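Local coordinates for thiosulfate sulfurtransferase/rhodanese-like domain-containing protein 1 (Homo sapiens, PDB 6BEV), which transfers sulfur from thiosulfate to glutathione, yielding S-sulfanylglutathione, an intermediate of hydrogen sulfide metabolism, by way of a cysteine persulfide, at residues Gly23-Leu29 against Arg121-Gly125. Sequence-based numbering, arbitrary orientation.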
loop_
_atom_site.group_PDB
_atom_site.type_symbol
_atom_site.label_atom_id
_atom_site.label_comp_id
_atom_site.label_asym_id
_atom_site.label_seq_id
_atom_site.Cartn_x
_atom_site.Cartn_y
_atom_site.Cartn_z
ATOM N N GLY A 23 5.868 -10.730 7.932
ATOM C CA GLY A 23 6.176 -10.319 6.574
ATOM C C GLY A 23 5.576 -11.220 5.508
ATOM O O GLY A 23 6.011 -11.206 4.361
ATOM N N ALA A 24 4.568 -12.004 5.879
ATOM C CA ALA A 24 3.930 -12.914 4.948
ATOM C C ALA A 24 3.157 -12.122 3.901
ATOM O O ALA A 24 2.903 -10.926 4.075
ATOM C CB ALA A 24 2.998 -13.856 5.705
ATOM N N PRO A 25 2.749 -12.763 2.799
ATOM C CA PRO A 25 2.160 -11.993 1.693
ATOM C C PRO A 25 0.860 -11.317 2.025
ATOM O O PRO A 25 0.524 -10.354 1.331
ATOM C CB PRO A 25 1.964 -13.034 0.583
ATOM C CG PRO A 25 2.879 -14.125 0.922
ATOM C CD PRO A 25 2.923 -14.178 2.419
ATOM N N THR A 26 0.098 -11.808 3.010
ATOM C CA THR A 26 -1.100 -11.138 3.492
ATOM C C THR A 26 -0.858 -10.606 4.900
ATOM O O THR A 26 -0.207 -11.259 5.721
ATOM C CB THR A 26 -2.297 -12.103 3.509
ATOM O OG1 THR A 26 -2.550 -12.565 2.173
ATOM C CG2 THR A 26 -3.562 -11.447 4.053
ATOM N N VAL A 27 -1.392 -9.426 5.181
ATOM C CA VAL A 27 -1.451 -8.891 6.543
ATOM C C VAL A 27 -2.912 -8.806 6.977
ATOM O O VAL A 27 -3.780 -8.378 6.207
ATOM C CB VAL A 27 -0.719 -7.537 6.650
ATOM C CG1 VAL A 27 -1.380 -6.462 5.807
ATOM C CG2 VAL A 27 -0.604 -7.091 8.096
ATOM N N SER A 28 -3.186 -9.257 8.197
ATOM C CA SER A 28 -4.512 -9.159 8.788
ATOM C C SER A 28 -4.721 -7.785 9.420
ATOM O O SER A 28 -3.773 -7.065 9.740
ATOM C CB SER A 28 -4.673 -10.212 9.885
ATOM O OG SER A 28 -3.873 -9.868 11.001
ATOM N N LEU A 29 -5.991 -7.443 9.636
ATOM C CA LEU A 29 -6.317 -6.162 10.248
ATOM C C LEU A 29 -5.729 -6.019 11.641
ATOM O O LEU A 29 -5.191 -4.944 11.945
ATOM C CB LEU A 29 -7.828 -5.927 10.233
ATOM C CG LEU A 29 -8.292 -4.591 10.819
ATOM C CD1 LEU A 29 -7.683 -3.421 10.081
ATOM C CD2 LEU A 29 -9.807 -4.512 10.757
ATOM N N ARG A 121 3.211 -6.461 1.263
ATOM C CA ARG A 121 2.151 -7.304 1.791
ATOM C C ARG A 121 0.798 -6.736 1.376
ATOM O O ARG A 121 0.640 -5.526 1.272
ATOM C CB ARG A 121 2.207 -7.358 3.339
ATOM C CG ARG A 121 3.605 -7.682 3.882
ATOM C CD ARG A 121 3.683 -7.654 5.392
ATOM N NE ARG A 121 2.924 -8.754 5.959
ATOM C CZ ARG A 121 2.626 -8.876 7.247
ATOM N NH1 ARG A 121 3.019 -7.949 8.103
ATOM N NH2 ARG A 121 1.908 -9.906 7.665
ATOM N N ASN A 122 -0.196 -7.619 1.199
ATOM C CA ASN A 122 -1.549 -7.229 0.807
ATOM C C ASN A 122 -2.438 -7.241 2.040
ATOM O O ASN A 122 -2.527 -8.267 2.721
ATOM C CB ASN A 122 -2.104 -8.225 -0.215
ATOM C CG ASN A 122 -3.491 -7.853 -0.721
ATOM O OD1 ASN A 122 -3.852 -6.673 -0.834
ATOM N ND2 ASN A 122 -4.279 -8.877 -1.041
ATOM N N TYR A 123 -3.119 -6.125 2.299
ATOM C CA TYR A 123 -4.186 -6.125 3.297
ATOM C C TYR A 123 -5.446 -6.665 2.603
ATOM O O TYR A 123 -6.258 -5.926 2.045
ATOM C CB TYR A 123 -4.364 -4.742 3.914
ATOM C CG TYR A 123 -5.605 -4.649 4.772
ATOM C CD1 TYR A 123 -5.994 -5.712 5.569
ATOM C CD2 TYR A 123 -6.415 -3.524 4.752
ATOM C CE1 TYR A 123 -7.162 -5.657 6.317
ATOM C CE2 TYR A 123 -7.570 -3.456 5.504
ATOM C CZ TYR A 123 -7.949 -4.528 6.279
ATOM O OH TYR A 123 -9.119 -4.460 6.993
ATOM N N ALA A 124 -5.585 -7.996 2.638
ATOM C CA ALA A 124 -6.621 -8.674 1.855
ATOM C C ALA A 124 -8.031 -8.287 2.285
ATOM O O ALA A 124 -8.936 -8.225 1.444
ATOM C CB ALA A 124 -6.426 -10.185 1.934
ATOM N N GLY A 125 -8.246 -8.021 3.574
ATOM C CA GLY A 125 -9.565 -7.571 4.005
ATOM C C GLY A 125 -9.973 -6.280 3.321
ATOM O O GLY A 125 -11.150 -6.058 3.019
HETATM O O HOH W 1 -6.104 -9.293 5.606
#
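Two backbone hydrogen bonds join the segments in a single parallel bridge of Thr26 with Asn122: Asn122 N gives to Pro25 O at 2.8 Å, nearly straight at 170°, and Val27 N to Asn122 O at 2.9 Å. The long side chain of Arg121, with several N-H donors set in one plane, adds two more. Its bend at chi3 (68°) brings the guanidinium in between Gly23 and Val27, its edge toward two carbonyls: NE reaches Ala24 O at 2.9 Å, in the carbonyl plane, and NH2 reaches Thr26 O at 3.2 Å, less straight. Gly23 lies over one face and Val27 CB, 3.7 Å from CZ, over the other. A leucine in place of Arg121 would probably leave both carbonyls without these donors and Glu31 without its salt-bridge mate. A water donates to Val27 O and accepts from Gly125 N, bridging the segments. Among apolar contacts, branched Val27 sets CG1 against Tyr123 CB at 3.9 Å, while Leu29 CD1 lies 4.0 Å from Tyr123 CZ, whose hydroxyl bonds to Glu129. The N-terminal loop thus runs beside 120-122, an outermost strand of the parallel rhodanese sheet, and leads into helix 29-38; Leu29 also touches helix 126-133, and Asn122 packs on helix 103-114, near the persulfide-forming Cys99.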